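Local coordinates for cupin 2, conserved barrel domain protein (Shewanella frigidimarina NCIMB 400, PDB 3D82) that is of unknown function but belongs to the cupin family and binds a nickel ion in its barrel, consistent with a metal-dependent role, at residues 59-64 and 94-99. Sequence-based numbering, arbitrary orientation.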
ATOM      1  N   GLY D  59       7.086 -13.491  -0.280  1.00 52.89           N
ATOM      2  CA  GLY D  59       7.000 -14.575   0.684  1.00 53.22           C
ATOM      3  C   GLY D  59       5.603 -14.815   1.216  1.00 52.85           C
ATOM      4  O   GLY D  59       4.610 -14.366   0.631  1.00 51.74           O
ATOM      5  N   THR D  60       5.544 -15.552   2.321  1.00 52.79           N
ATOM      6  CA  THR D  60       4.294 -15.931   2.965  1.00 53.38           C
ATOM      7  C   THR D  60       4.323 -15.512   4.419  1.00 53.19           C
ATOM      8  O   THR D  60       5.270 -15.837   5.140  1.00 53.76           O
ATOM      9  CB  THR D  60       4.076 -17.451   2.885  1.00 53.43           C
ATOM     10  OG1 THR D  60       4.102 -17.846   1.513  1.00 52.65           O
ATOM     11  CG2 THR D  60       2.724 -17.853   3.502  1.00 53.10           C
ATOM     12  N   LEU D  61       3.278 -14.807   4.832  1.00 52.84           N
ATOM     13  CA  LEU D  61       3.099 -14.353   6.199  1.00 52.90           C
ATOM     14  C   LEU D  61       1.875 -15.034   6.796  1.00 53.67           C
ATOM     15  O   LEU D  61       0.869 -15.191   6.112  1.00 54.00           O
ATOM     16  CB  LEU D  61       2.866 -12.838   6.229  1.00 52.86           C
ATOM     17  CG  LEU D  61       2.764 -12.187   7.622  1.00 53.62           C
ATOM     18  CD1 LEU D  61       4.136 -12.205   8.323  1.00 52.30           C
ATOM     19  CD2 LEU D  61       2.213 -10.789   7.515  1.00 51.80           C
ATOM     20  N   GLN D  62       1.991 -15.450   8.058  1.00 54.09           N
ATOM     21  CA  GLN D  62       0.870 -15.946   8.847  1.00 54.33           C
ATOM     22  C   GLN D  62       0.641 -14.911   9.941  1.00 53.85           C
ATOM     23  O   GLN D  62       1.598 -14.286  10.391  1.00 53.69           O
ATOM     24  CB  GLN D  62       1.195 -17.270   9.502  1.00 54.76           C
ATOM     25  CG  GLN D  62       1.507 -18.374   8.533  1.00 60.30           C
ATOM     26  CD  GLN D  62       1.966 -19.619   9.248  1.00 66.71           C
ATOM     27  OE1 GLN D  62       3.173 -19.789   9.516  1.00 68.73           O
ATOM     28  NE2 GLN D  62       1.004 -20.468   9.632  1.00 67.03           N
ATOM     29  N   ILE D  63      -0.618 -14.660  10.296  1.00 53.38           N
ATOM     30  CA  ILE D  63      -0.938 -13.797  11.441  1.00 52.03           C
ATOM     31  C   ILE D  63      -1.842 -14.633  12.331  1.00 51.46           C
ATOM     32  O   ILE D  63      -2.928 -15.074  11.893  1.00 51.32           O
ATOM     33  CB  ILE D  63      -1.623 -12.469  11.082  1.00 52.67           C
ATOM     34  CG1 ILE D  63      -0.817 -11.711  10.010  1.00 54.89           C
ATOM     35  CG2 ILE D  63      -1.767 -11.607  12.358  1.00 50.63           C
ATOM     36  CD1 ILE D  63      -1.390 -10.361   9.627  1.00 52.04           C
ATOM     37  N   ALA D  64      -1.371 -14.897  13.546  1.00 50.22           N
ATOM     38  CA  ALA D  64      -2.136 -15.665  14.516  1.00 49.97           C
ATOM     39  C   ALA D  64      -3.068 -14.715  15.270  1.00 50.37           C
ATOM     40  O   ALA D  64      -2.680 -13.583  15.591  1.00 49.66           O
ATOM     41  CB  ALA D  64      -1.227 -16.378  15.485  1.00 47.18           C
ATOM     42  N   CYS D  94      10.188 -13.075   5.018  1.00 53.34           N
ATOM     43  CA  CYS D  94       9.033 -12.471   4.372  1.00 52.36           C
ATOM     44  C   CYS D  94       9.208 -10.954   4.334  1.00 52.96           C
ATOM     45  O   CYS D  94       9.615 -10.360   5.329  1.00 54.15           O
ATOM     46  CB  CYS D  94       7.792 -12.871   5.137  1.00 51.29           C
ATOM     47  SG  CYS D  94       6.288 -12.286   4.401  1.00 54.98           S
ATOM     48  N   LYS D  95       8.915 -10.342   3.185  1.00 52.41           N
ATOM     49  CA  LYS D  95       9.046  -8.903   2.983  1.00 52.29           C
ATOM     50  C   LYS D  95       7.660  -8.309   3.049  1.00 52.08           C
ATOM     51  O   LYS D  95       6.786  -8.670   2.236  1.00 51.31           O
ATOM     52  CB  LYS D  95       9.708  -8.598   1.631  1.00 52.35           C
ATOM     53  CG  LYS D  95      11.166  -9.037   1.573  1.00 51.86           C
ATOM     54  CD  LYS D  95      11.800  -8.799   0.200  1.00 53.32           C
ATOM     55  CE  LYS D  95      13.143  -9.528   0.088  1.00 56.32           C
ATOM     56  NZ  LYS D  95      13.729  -9.400  -1.264  1.00 57.29           N
ATOM     57  N   ILE D  96       7.456  -7.411   4.023  1.00 51.63           N
ATOM     58  CA  ILE D  96       6.166  -6.777   4.256  1.00 50.72           C
ATOM     59  C   ILE D  96       6.227  -5.268   4.313  1.00 50.74           C
ATOM     60  O   ILE D  96       7.299  -4.671   4.474  1.00 49.62           O
ATOM     61  CB  ILE D  96       5.492  -7.300   5.560  1.00 51.22           C
ATOM     62  CG1 ILE D  96       6.264  -6.886   6.836  1.00 52.94           C
ATOM     63  CG2 ILE D  96       5.367  -8.813   5.490  1.00 50.49           C
ATOM     64  CD1 ILE D  96       5.551  -7.205   8.162  1.00 49.69           C
HETATM   65  N   MSE D  97       5.043  -4.681   4.156  1.00 51.53           N
HETATM   66  CA  MSE D  97       4.830  -3.269   4.308  1.00 52.56           C
HETATM   67  C   MSE D  97       3.701  -3.089   5.321  1.00 52.81           C
HETATM   68  O   MSE D  97       2.676  -3.762   5.235  1.00 53.53           O
HETATM   69  CB  MSE D  97       4.492  -2.558   2.985  1.00 50.93           C
HETATM   70  CG  MSE D  97       4.367  -1.050   3.189  1.00 54.51           C
HETATM   71 SE   MSE D  97       4.570   0.001   1.612  0.75 52.23          SE
HETATM   72  CE  MSE D  97       2.901  -0.444   0.834  1.00 52.45           C
ATOM     73  N   ILE D  98       3.937  -2.216   6.293  1.00 53.23           N
ATOM     74  CA  ILE D  98       2.961  -1.860   7.327  1.00 54.81           C
ATOM     75  C   ILE D  98       2.614  -0.392   7.157  1.00 53.89           C
ATOM     76  O   ILE D  98       3.502   0.424   6.893  1.00 52.07           O
ATOM     77  CB  ILE D  98       3.497  -2.082   8.748  1.00 55.46           C
ATOM     78  CG1 ILE D  98       3.734  -3.561   9.023  1.00 58.40           C
ATOM     79  CG2 ILE D  98       2.518  -1.571   9.809  1.00 55.38           C
ATOM     80  CD1 ILE D  98       4.617  -3.759  10.310  1.00 57.63           C
ATOM     81  N   ILE D  99       1.321  -0.077   7.285  1.00 54.16           N
ATOM     82  CA  ILE D  99       0.828   1.284   7.184  1.00 55.20           C
ATOM     83  C   ILE D  99       0.003   1.546   8.434  1.00 56.84           C
ATOM     84  O   ILE D  99      -0.903   0.763   8.770  1.00 58.68           O
ATOM     85  CB  ILE D  99      -0.028   1.532   5.916  1.00 55.93           C
ATOM     86  CG1 ILE D  99       0.676   1.021   4.642  1.00 57.05           C
ATOM     87  CG2 ILE D  99      -0.347   3.047   5.785  1.00 54.53           C
ATOM     88  CD1 ILE D  99      -0.205   1.064   3.390  1.00 54.74           C
TER
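C94 and L61 meet inside the cupin barrel, where the end of strand 60-65 that follows G59 lies against the start of strand 93-101. The two belong to different sheets, and their short axes cross at 66° with a closest approach of 7.0 Å, so side chains rather than backbone pairing join them. The side chain of C94 leads from its strand toward 59-64. Its CB already lies 3.9 Å from T60 O. SG, set anti to the backbone N (chi1 -176°), then reaches the other segment and comes to lie against the backbone of G59 and T60 and the CB of L61: G59 C is 4.1 Å from it, T60 O 3.8 Å, and L61 CB 3.9 Å. The sulfur thus rests against both main chain and side chain, and V56 also packs against the C94 side chain. At G59, where phi is positive (91°), the backbones come close, its CA 4.7 Å from C94 CA, which leaves little room for a side chain. From L61 the side chain heads into the barrel, touching F54 and V56. I96, which lines the same interior with V36, has its side chain about 9 Å from the nickel ion. Farther along, the two sheets touch through a methyl pair, L61 CD2 and I96 CG2, 4.2 Å apart.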